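Local coordinates for protein histidinol-phosphatase (Bordetella pertussis, PDB 3FVV) that probably hydrolyses histidinol phosphate to histidinol, a late step of histidine biosynthesis, as a magnesium-dependent phosphatase of the HAD-like superfamily, at residues G208-A213 / W218-L223; T3-L8 / R102-A107; A112-T117 / V162-W167. All coordinates share one frame; numbering follows the deposited sequence.

Contact 1: residues G208-A213 / W218-L223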
ATOM      1  N   GLY A 208      -7.219  -9.191 -15.217  1.00 18.52           N
ATOM      2  CA  GLY A 208      -6.717  -8.176 -16.130  1.00 18.48           C
ATOM      3  C   GLY A 208      -5.211  -8.137 -16.187  1.00 18.63           C
ATOM      4  O   GLY A 208      -4.632  -8.123 -17.275  1.00 18.06           O
ATOM      5  N   LEU A 209      -4.567  -8.126 -15.016  1.00 18.02           N
ATOM      6  CA  LEU A 209      -3.123  -8.035 -15.004  1.00 18.68           C
ATOM      7  C   LEU A 209      -2.477  -9.351 -15.454  1.00 18.78           C
ATOM      8  O   LEU A 209      -1.417  -9.335 -16.074  1.00 18.88           O
ATOM      9  CB  LEU A 209      -2.609  -7.602 -13.639  1.00 17.17           C
ATOM     10  CG  LEU A 209      -1.074  -7.446 -13.520  1.00 18.24           C
ATOM     11  CD1 LEU A 209      -0.574  -6.325 -14.430  1.00 15.03           C
ATOM     12  CD2 LEU A 209      -0.646  -7.166 -12.048  1.00 14.71           C
ATOM     13  N   ARG A 210      -3.098 -10.486 -15.123  1.00 19.69           N
ATOM     14  CA  ARG A 210      -2.552 -11.783 -15.543  1.00 20.81           C
ATOM     15  C   ARG A 210      -2.453 -11.830 -17.070  1.00 21.96           C
ATOM     16  O   ARG A 210      -1.467 -12.297 -17.615  1.00 20.29           O
ATOM     17  CB  ARG A 210      -3.392 -12.948 -15.037  1.00 20.84           C
ATOM     18  CG  ARG A 210      -2.724 -14.318 -15.256  1.00 22.78           C
ATOM     19  CD  ARG A 210      -3.575 -15.440 -14.669  1.00 24.58           C
ATOM     20  NE  ARG A 210      -3.859 -15.273 -13.250  1.00 27.26           N
ATOM     21  CZ  ARG A 210      -3.074 -15.687 -12.244  1.00 30.70           C
ATOM     22  NH1 ARG A 210      -1.919 -16.291 -12.475  1.00 29.40           N
ATOM     23  NH2 ARG A 210      -3.426 -15.444 -10.967  1.00 31.18           N
ATOM     24  N   GLU A 211      -3.473 -11.302 -17.745  1.00 23.58           N
ATOM     25  CA  GLU A 211      -3.494 -11.252 -19.216  1.00 25.29           C
ATOM     26  C   GLU A 211      -2.353 -10.392 -19.762  1.00 25.41           C
ATOM     27  O   GLU A 211      -1.617 -10.802 -20.656  1.00 25.38           O
ATOM     28  CB  GLU A 211      -4.829 -10.663 -19.627  1.00 26.19           C
ATOM     29  CG  GLU A 211      -4.979 -10.293 -21.084  1.00 30.94           C
ATOM     30  CD  GLU A 211      -6.455 -10.200 -21.500  1.00 34.64           C
ATOM     31  OE1 GLU A 211      -7.343 -10.076 -20.610  1.00 38.45           O
ATOM     32  OE2 GLU A 211      -6.726 -10.271 -22.722  1.00 41.14           O
ATOM     33  N   ILE A 212      -2.182  -9.216 -19.175  1.00 25.56           N
ATOM     34  CA  ILE A 212      -1.089  -8.327 -19.540  1.00 26.24           C
ATOM     35  C   ILE A 212       0.279  -8.947 -19.271  1.00 27.24           C
ATOM     36  O   ILE A 212       1.177  -8.823 -20.118  1.00 27.42           O
ATOM     37  CB  ILE A 212      -1.189  -7.001 -18.758  1.00 26.75           C
ATOM     38  CG1 ILE A 212      -2.396  -6.212 -19.278  1.00 23.57           C
ATOM     39  CG2 ILE A 212       0.128  -6.211 -18.870  1.00 26.79           C
ATOM     40  CD1 ILE A 212      -2.921  -5.219 -18.302  1.00 22.60           C
ATOM     41  N   ALA A 213       0.430  -9.618 -18.117  1.00 27.26           N
ATOM     42  CA  ALA A 213       1.674 -10.319 -17.780  1.00 27.84           C
ATOM     43  C   ALA A 213       2.010 -11.377 -18.824  1.00 29.11           C
ATOM     44  O   ALA A 213       3.149 -11.450 -19.304  1.00 30.48           O
ATOM     45  CB  ALA A 213       1.578 -10.971 -16.458  1.00 26.87           C
ATOM     46  N   TRP A 218       5.929 -11.181 -18.575  1.00 28.65           N
ATOM     47  CA  TRP A 218       6.294 -10.768 -17.197  1.00 27.74           C
ATOM     48  C   TRP A 218       6.120 -11.944 -16.270  1.00 27.46           C
ATOM     49  O   TRP A 218       5.114 -12.654 -16.361  1.00 28.23           O
ATOM     50  CB  TRP A 218       5.370  -9.646 -16.694  1.00 27.89           C
ATOM     51  CG  TRP A 218       5.523  -8.326 -17.343  1.00 27.31           C
ATOM     52  CD1 TRP A 218       6.515  -7.935 -18.174  1.00 28.37           C
ATOM     53  CD2 TRP A 218       4.665  -7.186 -17.174  1.00 27.08           C
ATOM     54  NE1 TRP A 218       6.329  -6.624 -18.539  1.00 27.05           N
ATOM     55  CE2 TRP A 218       5.198  -6.148 -17.929  1.00 28.06           C
ATOM     56  CE3 TRP A 218       3.494  -6.952 -16.450  1.00 27.80           C
ATOM     57  CZ2 TRP A 218       4.593  -4.871 -17.990  1.00 29.69           C
ATOM     58  CZ3 TRP A 218       2.895  -5.710 -16.517  1.00 27.16           C
ATOM     59  CH2 TRP A 218       3.434  -4.689 -17.295  1.00 28.93           C
ATOM     60  N   GLN A 219       7.065 -12.128 -15.348  1.00 26.24           N
ATOM     61  CA  GLN A 219       6.981 -13.158 -14.322  1.00 26.03           C
ATOM     62  C   GLN A 219       5.629 -13.012 -13.561  1.00 24.62           C
ATOM     63  O   GLN A 219       5.151 -11.892 -13.391  1.00 24.39           O
ATOM     64  CB  GLN A 219       8.215 -13.001 -13.422  1.00 27.26           C
ATOM     65  CG  GLN A 219       8.303 -13.717 -12.136  1.00 29.34           C
ATOM     66  CD  GLN A 219       8.540 -15.154 -12.345  1.00 31.91           C
ATOM     67  OE1 GLN A 219       7.657 -15.866 -12.787  1.00 38.61           O
ATOM     68  NE2 GLN A 219       9.748 -15.596 -12.086  1.00 35.72           N
ATOM     69  N   VAL A 220       5.011 -14.140 -13.186  1.00 22.94           N
ATOM     70  CA  VAL A 220       3.738 -14.195 -12.425  1.00 22.73           C
ATOM     71  C   VAL A 220       4.007 -15.047 -11.229  1.00 22.06           C
ATOM     72  O   VAL A 220       4.664 -16.049 -11.358  1.00 23.76           O
ATOM     73  CB  VAL A 220       2.586 -14.829 -13.225  1.00 22.49           C
ATOM     74  CG1 VAL A 220       1.358 -15.061 -12.357  1.00 21.32           C
ATOM     75  CG2 VAL A 220       2.228 -13.963 -14.419  1.00 21.88           C
ATOM     76  N   ILE A 221       3.572 -14.637 -10.055  1.00 20.51           N
ATOM     77  CA  ILE A 221       3.730 -15.459  -8.899  1.00 19.80           C
ATOM     78  C   ILE A 221       2.438 -15.431  -8.129  1.00 19.68           C
ATOM     79  O   ILE A 221       1.906 -14.375  -7.847  1.00 20.34           O
ATOM     80  CB  ILE A 221       4.855 -14.967  -7.974  1.00 20.20           C
ATOM     81  CG1 ILE A 221       6.169 -14.818  -8.740  1.00 20.49           C
ATOM     82  CG2 ILE A 221       5.003 -15.918  -6.729  1.00 19.90           C
ATOM     83  CD1 ILE A 221       7.274 -14.318  -7.806  1.00 21.77           C
ATOM     84  N   ASP A 222       1.936 -16.598  -7.778  1.00 19.42           N
ATOM     85  CA  ASP A 222       0.720 -16.695  -7.000  1.00 19.57           C
ATOM     86  C   ASP A 222       1.154 -17.069  -5.614  1.00 20.32           C
ATOM     87  O   ASP A 222       1.279 -18.240  -5.264  1.00 20.71           O
ATOM     88  CB  ASP A 222      -0.241 -17.681  -7.642  1.00 19.66           C
ATOM     89  CG  ASP A 222      -0.985 -17.058  -8.833  1.00 18.55           C
ATOM     90  OD1 ASP A 222      -1.654 -16.024  -8.659  1.00 22.19           O
ATOM     91  OD2 ASP A 222      -0.825 -17.507  -9.958  1.00 20.53           O
ATOM     92  N   LEU A 223       1.491 -16.054  -4.837  1.00 20.73           N
ATOM     93  CA  LEU A 223       2.011 -16.277  -3.458  1.00 22.13           C
ATOM     94  C   LEU A 223       0.994 -16.926  -2.535  1.00 23.32           C
ATOM     95  O   LEU A 223       1.376 -17.637  -1.633  1.00 25.18           O
ATOM     96  CB  LEU A 223       2.444 -14.966  -2.813  1.00 21.42           C
ATOM     97  CG  LEU A 223       3.650 -14.298  -3.452  1.00 23.39           C
ATOM     98  CD1 LEU A 223       3.849 -12.859  -2.922  1.00 25.93           C
ATOM     99  CD2 LEU A 223       4.939 -15.128  -3.242  1.00 24.55           C
TER
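A213 sits in the tightly packed part of this contact, its methyl set against V220 of the strand that follows its helix. V220 presents CG2, 3.7 Å from A213 CB, and a residue as small as alanine lets helix and strand approach this closely. Nearby, the W218 indole lies alongside I212, pointing the same way, and its CZ3 is 3.7 Å from I212 CG2. L209 crosses that indole at about a right angle and meets the ring edge with CD1. L194 of helix 191-196 touches both L209 and W218, extending the apolar layer. The backbone joins in where W218 N donates to A213 O (2.9 Å), as the chain passes from helix 207-216 to strand 219-221 in a β-α-β unit at the edge of the Rossmann-like sheet.

Toward solvent the contact turns polar. R210, bent at chi3 (-57°), crosses V220 at about a right angle, NH1 coming near V220 CG1, and meets D222 end-on: NH1 reaches OD2 and NH2 reaches OD1, both at 3.0 Å. The guanidinium and carboxylate planes are 27° apart, nearly coplanar, and the NH2 bond is nearly straight at 170°. Such a bidentate pair fixes the rotation of both groups, and each charge probably stabilises the ionised form of the other.

Contact 2: residues T3-L8 / R102-A107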
ATOM      1  N   THR A   3      26.480  -2.621  -8.853  1.00 39.13           N
ATOM      2  CA  THR A   3      25.685  -3.831  -9.009  1.00 36.62           C
ATOM      3  C   THR A   3      24.385  -3.900  -8.169  1.00 33.75           C
ATOM      4  O   THR A   3      23.638  -4.860  -8.269  1.00 32.47           O
ATOM      5  CB  THR A   3      26.524  -5.062  -8.628  1.00 37.51           C
ATOM      6  OG1 THR A   3      26.796  -5.043  -7.213  1.00 39.26           O
ATOM      7  CG2 THR A   3      27.822  -5.087  -9.402  1.00 37.77           C
ATOM      8  N   ARG A   4      24.110  -2.905  -7.333  1.00 31.23           N
ATOM      9  CA  ARG A   4      22.903  -2.942  -6.512  1.00 28.83           C
ATOM     10  C   ARG A   4      21.574  -3.030  -7.315  1.00 25.57           C
ATOM     11  O   ARG A   4      21.478  -2.569  -8.443  1.00 25.16           O
ATOM     12  CB  ARG A   4      22.878  -1.759  -5.562  1.00 29.54           C
ATOM     13  CG  ARG A   4      22.009  -2.070  -4.371  1.00 32.97           C
ATOM     14  CD  ARG A   4      21.995  -0.968  -3.360  1.00 36.32           C
ATOM     15  NE  ARG A   4      21.446  -1.499  -2.108  1.00 41.53           N
ATOM     16  CZ  ARG A   4      21.208  -0.777  -1.007  1.00 42.99           C
ATOM     17  NH1 ARG A   4      21.466   0.545  -0.998  1.00 42.50           N
ATOM     18  NH2 ARG A   4      20.709  -1.381   0.080  1.00 40.56           N
ATOM     19  N   ARG A   5      20.565  -3.670  -6.743  1.00 21.55           N
ATOM     20  CA  ARG A   5      19.245  -3.696  -7.364  1.00 19.60           C
ATOM     21  C   ARG A   5      18.235  -2.987  -6.463  1.00 17.65           C
ATOM     22  O   ARG A   5      18.469  -2.813  -5.265  1.00 16.09           O
ATOM     23  CB  ARG A   5      18.840  -5.116  -7.695  1.00 18.87           C
ATOM     24  CG  ARG A   5      20.041  -5.848  -8.434  1.00 19.99           C
ATOM     25  CD  ARG A   5      19.813  -7.291  -8.621  1.00 21.19           C
ATOM     26  NE  ARG A   5      19.243  -7.871  -7.403  1.00 26.13           N
ATOM     27  CZ  ARG A   5      18.786  -9.115  -7.339  1.00 28.26           C
ATOM     28  NH1 ARG A   5      18.905  -9.913  -8.412  1.00 31.72           N
ATOM     29  NH2 ARG A   5      18.258  -9.586  -6.215  1.00 22.14           N
ATOM     30  N   LEU A   6      17.148  -2.537  -7.062  1.00 16.49           N
ATOM     31  CA  LEU A   6      16.051  -1.911  -6.314  1.00 15.66           C
ATOM     32  C   LEU A   6      14.899  -2.919  -6.302  1.00 15.26           C
ATOM     33  O   LEU A   6      14.581  -3.545  -7.345  1.00 13.66           O
ATOM     34  CB  LEU A   6      15.606  -0.653  -7.014  1.00 15.93           C
ATOM     35  CG  LEU A   6      14.522   0.199  -6.376  1.00 13.55           C
ATOM     36  CD1 LEU A   6      15.010   0.767  -5.094  1.00  9.81           C
ATOM     37  CD2 LEU A   6      14.132   1.254  -7.445  1.00 10.86           C
ATOM     38  N   ALA A   7      14.264  -3.054  -5.141  1.00 12.80           N
ATOM     39  CA  ALA A   7      13.108  -3.898  -5.051  1.00 12.07           C
ATOM     40  C   ALA A   7      11.932  -3.183  -4.413  1.00 12.05           C
ATOM     41  O   ALA A   7      11.957  -2.838  -3.217  1.00 13.93           O
ATOM     42  CB  ALA A   7      13.491  -5.217  -4.218  1.00 11.27           C
ATOM     43  N   LEU A   8      10.868  -3.032  -5.182  1.00 11.79           N
ATOM     44  CA  LEU A   8       9.668  -2.357  -4.758  1.00 12.29           C
ATOM     45  C   LEU A   8       8.540  -3.386  -4.632  1.00 12.84           C
ATOM     46  O   LEU A   8       8.326  -4.231  -5.524  1.00 12.49           O
ATOM     47  CB  LEU A   8       9.258  -1.299  -5.796  1.00 12.31           C
ATOM     48  CG  LEU A   8      10.395  -0.291  -6.131  1.00 12.67           C
ATOM     49  CD1 LEU A   8       9.928   0.674  -7.277  1.00 10.89           C
ATOM     50  CD2 LEU A   8      10.891   0.475  -4.930  1.00 12.22           C
ATOM     51  N   ARG A 102      12.368 -11.064   2.016  1.00 12.30           N
ATOM     52  CA  ARG A 102      13.599 -11.425   2.633  1.00 13.78           C
ATOM     53  C   ARG A 102      14.678 -11.754   1.661  1.00 13.53           C
ATOM     54  O   ARG A 102      15.854 -11.400   1.899  1.00 13.54           O
ATOM     55  CB  ARG A 102      13.350 -12.561   3.594  1.00 14.45           C
ATOM     56  CG  ARG A 102      14.552 -13.040   4.252  1.00 23.81           C
ATOM     57  CD  ARG A 102      14.176 -14.111   5.278  1.00 33.24           C
ATOM     58  NE  ARG A 102      13.181 -13.622   6.259  1.00 38.39           N
ATOM     59  CZ  ARG A 102      13.131 -13.998   7.546  1.00 43.13           C
ATOM     60  NH1 ARG A 102      14.028 -14.861   8.061  1.00 45.21           N
ATOM     61  NH2 ARG A 102      12.193 -13.485   8.342  1.00 42.77           N
ATOM     62  N   GLY A 103      14.317 -12.421   0.572  1.00 12.97           N
ATOM     63  CA  GLY A 103      15.303 -12.710  -0.471  1.00 12.70           C
ATOM     64  C   GLY A 103      15.968 -11.447  -1.012  1.00 12.34           C
ATOM     65  O   GLY A 103      17.183 -11.401  -1.256  1.00 10.83           O
ATOM     66  N   HIS A 104      15.171 -10.412  -1.233  1.00 12.30           N
ATOM     67  CA  HIS A 104      15.737  -9.163  -1.786  1.00 11.32           C
ATOM     68  C   HIS A 104      16.546  -8.471  -0.689  1.00 11.33           C
ATOM     69  O   HIS A 104      17.641  -7.986  -0.963  1.00 12.90           O
ATOM     70  CB  HIS A 104      14.670  -8.270  -2.320  1.00 11.17           C
ATOM     71  CG  HIS A 104      14.077  -8.736  -3.611  1.00 11.56           C
ATOM     72  ND1 HIS A 104      14.705  -8.537  -4.823  1.00  9.74           N
ATOM     73  CD2 HIS A 104      12.883  -9.313  -3.893  1.00 12.19           C
ATOM     74  CE1 HIS A 104      13.933  -9.010  -5.788  1.00 13.57           C
ATOM     75  NE2 HIS A 104      12.835  -9.514  -5.249  1.00 13.84           N
ATOM     76  N   LEU A 105      16.095  -8.486   0.559  1.00 11.07           N
ATOM     77  CA  LEU A 105      16.899  -7.889   1.620  1.00 12.03           C
ATOM     78  C   LEU A 105      18.273  -8.528   1.712  1.00 11.60           C
ATOM     79  O   LEU A 105      19.293  -7.838   1.814  1.00 10.86           O
ATOM     80  CB  LEU A 105      16.200  -7.913   3.012  1.00 11.24           C
ATOM     81  CG  LEU A 105      14.997  -6.956   3.159  1.00 12.33           C
ATOM     82  CD1 LEU A 105      14.150  -7.330   4.379  1.00 11.45           C
ATOM     83  CD2 LEU A 105      15.437  -5.479   3.283  1.00 11.03           C
ATOM     84  N   ALA A 106      18.259  -9.850   1.695  1.00 11.62           N
ATOM     85  CA  ALA A 106      19.439 -10.647   1.853  1.00 12.97           C
ATOM     86  C   ALA A 106      20.393 -10.428   0.666  1.00 12.68           C
ATOM     87  O   ALA A 106      21.609 -10.514   0.847  1.00 12.59           O
ATOM     88  CB  ALA A 106      19.083 -12.179   2.069  1.00 11.76           C
ATOM     89  N   ALA A 107      19.875 -10.107  -0.523  1.00 12.20           N
ATOM     90  CA  ALA A 107      20.782  -9.863  -1.664  1.00 11.68           C
ATOM     91  C   ALA A 107      21.487  -8.510  -1.589  1.00 12.42           C
ATOM     92  O   ALA A 107      22.335  -8.199  -2.413  1.00 13.32           O
ATOM     93  CB  ALA A 107      20.017 -10.014  -3.037  1.00 11.14           C
TER
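R5 is the first residue of segment 3-8 to meet the helix, and it does so with the end of its side chain. CG stands anti to the carbonyl carbon (chi1 -48°) and the chain bends at chi3, which carries the guanidinium to the end of helix 95-106. There NH2 comes within 3.7 Å of A107 CB and 4.0 Å of H104 ND1, lying oblique to the H104 ring, with the guanidinium and imidazole planes 46° apart. Its strongest polar partner is D109, just beyond the helix: NH2 forms a salt bridge with D109 OD2, the same oxygen that bonds H104 ND1. One carboxylate oxygen thus serves both basic side chains, which would offset any positive charge gathered here. Arginine suits the position because its long chain spans from the strand to the acid, while the short A107 methyl packs against NH2.

Next in the strand, L6 turns its side chain away from this helix and packs on W167 of helix 158-170. The parallel strands 5-9 and 110-115 are neighbours in the central sheet of a HAD-type Rossmann-like fold, and helix 95-106 covers one face of it, leading directly into strand 110-115; helix 158-170 lies on the other.

A7 points back toward helix 95-106. Its CB lies over one face of the H104 ring, 3.8 Å from the ring centroid and 26° off the normal, a CH-π contact displaced toward the rim. The alanine methyl is small enough for the imidazole to lie over the strand at this depth. The ring is tethered at both nitrogens, since NE2 bonds Y184 OH while ND1 has D109, so a buried histidine has its polar atoms satisfied. Y182 of strand 180-185 meets the same ring edge-to-face.

Contact 3: residues A112-T117 / V162-W167. With SO4 (sulfate ion), chain C.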
ATOM      1  N   ALA A 112      11.636  -1.155  -0.678  1.00 14.37           N
ATOM      2  CA  ALA A 112      10.609  -0.197  -0.311  1.00 12.49           C
ATOM      3  C   ALA A 112       9.243  -0.830  -0.562  1.00 13.03           C
ATOM      4  O   ALA A 112       9.026  -1.577  -1.568  1.00 14.45           O
ATOM      5  CB  ALA A 112      10.732   1.097  -1.160  1.00 12.58           C
ATOM      6  N   LEU A 113       8.326  -0.498   0.339  1.00 11.72           N
ATOM      7  CA  LEU A 113       6.918  -0.771   0.189  1.00 13.11           C
ATOM      8  C   LEU A 113       6.251   0.454  -0.459  1.00 12.81           C
ATOM      9  O   LEU A 113       6.415   1.593   0.030  1.00 11.36           O
ATOM     10  CB  LEU A 113       6.319  -1.125   1.554  1.00 12.18           C
ATOM     11  CG  LEU A 113       4.941  -1.762   1.686  1.00 15.89           C
ATOM     12  CD1 LEU A 113       4.857  -3.178   1.154  1.00 17.20           C
ATOM     13  CD2 LEU A 113       4.496  -1.764   3.186  1.00 14.25           C
ATOM     14  N   VAL A 114       5.548   0.207  -1.579  1.00 12.20           N
ATOM     15  CA  VAL A 114       4.905   1.276  -2.331  1.00 11.32           C
ATOM     16  C   VAL A 114       3.411   1.016  -2.419  1.00 12.21           C
ATOM     17  O   VAL A 114       2.965   0.113  -3.175  1.00 12.70           O
ATOM     18  CB  VAL A 114       5.506   1.410  -3.771  1.00 11.98           C
ATOM     19  CG1 VAL A 114       5.063   2.763  -4.375  1.00  7.37           C
ATOM     20  CG2 VAL A 114       7.032   1.285  -3.745  1.00  9.70           C
ATOM     21  N   THR A 115       2.633   1.804  -1.677  1.00 11.94           N
ATOM     22  CA  THR A 115       1.241   1.487  -1.434  1.00 12.49           C
ATOM     23  C   THR A 115       0.341   2.724  -1.341  1.00 13.08           C
ATOM     24  O   THR A 115       0.723   3.733  -0.763  1.00 11.89           O
ATOM     25  CB  THR A 115       1.132   0.649  -0.109  1.00 13.68           C
ATOM     26  OG1 THR A 115      -0.239   0.414   0.210  1.00 13.35           O
ATOM     27  CG2 THR A 115       1.798   1.379   1.043  1.00 11.91           C
ATOM     28  N   ALA A 116      -0.877   2.608  -1.887  1.00 12.50           N
ATOM     29  CA  ALA A 116      -1.884   3.665  -1.807  1.00 13.51           C
ATOM     30  C   ALA A 116      -2.458   3.727  -0.415  1.00 12.87           C
ATOM     31  O   ALA A 116      -3.026   4.738  -0.051  1.00 13.90           O
ATOM     32  CB  ALA A 116      -3.024   3.453  -2.795  1.00 11.94           C
ATOM     33  N   THR A 117      -2.355   2.657   0.366  1.00 12.33           N
ATOM     34  CA  THR A 117      -2.941   2.704   1.711  1.00 10.95           C
ATOM     35  C   THR A 117      -2.066   3.655   2.565  1.00 11.84           C
ATOM     36  O   THR A 117      -0.863   3.593   2.533  1.00 12.23           O
ATOM     37  CB  THR A 117      -3.166   1.310   2.286  1.00 11.51           C
ATOM     38  OG1 THR A 117      -4.169   0.626   1.507  1.00  9.81           O
ATOM     39  CG2 THR A 117      -3.659   1.353   3.770  1.00  8.27           C
ATOM     40  N   VAL A 162       5.853   8.861  -9.739  1.00 13.46           N
ATOM     41  CA  VAL A 162       6.338  10.141  -9.229  1.00 13.18           C
ATOM     42  C   VAL A 162       6.983   9.970  -7.813  1.00 13.79           C
ATOM     43  O   VAL A 162       8.135  10.341  -7.583  1.00 12.21           O
ATOM     44  CB  VAL A 162       5.157  11.182  -9.228  1.00 13.80           C
ATOM     45  CG1 VAL A 162       5.527  12.531  -8.572  1.00 12.60           C
ATOM     46  CG2 VAL A 162       4.676  11.408 -10.656  1.00 14.87           C
ATOM     47  N   ARG A 163       6.260   9.319  -6.894  1.00 13.38           N
ATOM     48  CA  ARG A 163       6.735   9.211  -5.536  1.00 13.14           C
ATOM     49  C   ARG A 163       8.026   8.403  -5.447  1.00 12.30           C
ATOM     50  O   ARG A 163       8.912   8.743  -4.710  1.00 11.90           O
ATOM     51  CB  ARG A 163       5.630   8.608  -4.628  1.00 13.27           C
ATOM     52  CG  ARG A 163       4.514   9.569  -4.380  1.00 12.81           C
ATOM     53  CD  ARG A 163       4.966  10.715  -3.383  1.00 11.56           C
ATOM     54  NE  ARG A 163       5.490  10.106  -2.162  1.00 11.80           N
ATOM     55  CZ  ARG A 163       4.738   9.644  -1.156  1.00 10.94           C
ATOM     56  NH1 ARG A 163       3.435   9.732  -1.195  1.00 13.37           N
ATOM     57  NH2 ARG A 163       5.289   9.032  -0.115  1.00 12.42           N
ATOM     58  N   VAL A 164       8.130   7.337  -6.222  1.00 12.71           N
ATOM     59  CA  VAL A 164       9.315   6.525  -6.207  1.00 10.92           C
ATOM     60  C   VAL A 164      10.476   7.382  -6.731  1.00 11.94           C
ATOM     61  O   VAL A 164      11.587   7.351  -6.172  1.00 13.23           O
ATOM     62  CB  VAL A 164       9.123   5.258  -7.075  1.00 10.67           C
ATOM     63  CG1 VAL A 164      10.445   4.624  -7.314  1.00  9.24           C
ATOM     64  CG2 VAL A 164       8.149   4.243  -6.375  1.00 12.77           C
ATOM     65  N   ASN A 165      10.265   8.135  -7.818  1.00 12.85           N
ATOM     66  CA  ASN A 165      11.398   8.938  -8.370  1.00 12.91           C
ATOM     67  C   ASN A 165      11.807  10.068  -7.381  1.00 12.71           C
ATOM     68  O   ASN A 165      13.026  10.310  -7.136  1.00 11.16           O
ATOM     69  CB  ASN A 165      11.120   9.436  -9.784  1.00 12.94           C
ATOM     70  CG  ASN A 165      11.061   8.295 -10.826  1.00 14.22           C
ATOM     71  OD1 ASN A 165      10.167   8.268 -11.712  1.00 15.78           O
ATOM     72  ND2 ASN A 165      11.992   7.369 -10.729  1.00  9.83           N
ATOM     73  N   GLN A 166      10.813  10.675  -6.730  1.00 13.14           N
ATOM     74  CA  GLN A 166      11.121  11.701  -5.724  1.00 14.31           C
ATOM     75  C   GLN A 166      11.900  11.110  -4.573  1.00 15.60           C
ATOM     76  O   GLN A 166      12.858  11.704  -4.149  1.00 15.81           O
ATOM     77  CB  GLN A 166       9.876  12.411  -5.231  1.00 14.60           C
ATOM     78  CG  GLN A 166       9.186  13.134  -6.330  1.00 13.63           C
ATOM     79  CD  GLN A 166       7.873  13.741  -5.952  1.00 13.82           C
ATOM     80  OE1 GLN A 166       7.057  13.150  -5.224  1.00 12.66           O
ATOM     81  NE2 GLN A 166       7.613  14.936  -6.517  1.00  8.71           N
ATOM     82  N   TRP A 167      11.514   9.918  -4.090  1.00 16.28           N
ATOM     83  CA  TRP A 167      12.233   9.284  -2.989  1.00 16.37           C
ATOM     84  C   TRP A 167      13.710   8.947  -3.320  1.00 16.56           C
ATOM     85  O   TRP A 167      14.618   9.233  -2.546  1.00 16.84           O
ATOM     86  CB  TRP A 167      11.438   8.064  -2.519  1.00 17.19           C
ATOM     87  CG  TRP A 167      12.181   7.083  -1.757  1.00 17.33           C
ATOM     88  CD1 TRP A 167      12.644   7.206  -0.490  1.00 19.34           C
ATOM     89  CD2 TRP A 167      12.539   5.789  -2.199  1.00 16.12           C
ATOM     90  NE1 TRP A 167      13.290   6.043  -0.107  1.00 19.92           N
ATOM     91  CE2 TRP A 167      13.236   5.159  -1.144  1.00 19.74           C
ATOM     92  CE3 TRP A 167      12.368   5.102  -3.392  1.00 17.75           C
ATOM     93  CZ2 TRP A 167      13.761   3.888  -1.249  1.00 18.21           C
ATOM     94  CZ3 TRP A 167      12.876   3.816  -3.484  1.00 21.45           C
ATOM     95  CH2 TRP A 167      13.577   3.236  -2.421  1.00 16.14           C
TER
HETATM   96  S   SO4 C 233      -1.983  -0.889  -2.616  1.00 25.07           S
HETATM   97  O1  SO4 C 233      -0.937  -1.553  -1.749  1.00 21.78           O
HETATM   98  O2  SO4 C 233      -1.473   0.337  -3.342  1.00 17.15           O
HETATM   99  O3  SO4 C 233      -2.506  -1.951  -3.461  1.00 24.98           O
HETATM  100  O4  SO4 C 233      -3.104  -0.400  -1.798  1.00 20.50           O
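Of segments 112-117 and 162-167, one on strand 110-115 and the other on helix 158-170, V114 and V164 have the nearest CA atoms, 7.9 Å apart, and no hydrogen bond passes between the two. Side chains alone join them. V114 turns both methyls to the helix: CG1 is 4.0 Å from V164 CG2, and CG2 is scarcely farther from that same methyl, the two side chains crossing at about a right angle. Branched valines fill such a strand-helix interface without needing length. Two residues back along the strand, A112 CB lies 3.8 Å from W167 CH2, the indole reaching it obliquely; the short alanine leaves space for this large ring. L8 of neighbouring strand 5-9 touches A112, V114 and V164, continuing the apolar layer.

In the HAD fold, the C-terminal end of this strand carries motif II, a threonine or serine that binds phosphate, and T115 fits that role. With OG1 anti to the backbone N (chi1 175°), it donates to sulfate O1 at 2.9 Å. T115 OG1 also accepts from T117 N, closing an ST turn. A116 N bonds sulfate O2 at 2.8 Å, nearly straight at 175°. K160 NZ, D12 N and L11 N also bond the sulfate, probably a crystallisation ion occupying the phosphate site.

Contacts 2 and 3 adjoin, their centres 16 Å apart, because strands 5-9 and 110-115 are neighbours in the sheet: A7 O and A112 N, 3.1 Å apart, are probably hydrogen-bonded. Although the two contacts use opposite faces of that sheet, L8 ties segment 3-8 to contact 3, with CD2 3.8 Å from A112 CB and CB 4.0 Å from V114 CG2. Contact 1 stands apart on the far edge strand, 21 Å between centres from each of the others; its nearest atoms are about 8 Å from contact 2 and about 11 Å from contact 3. Contact 3 alone includes bonds to the sulfate, at the strand ends where the phosphate site is expected.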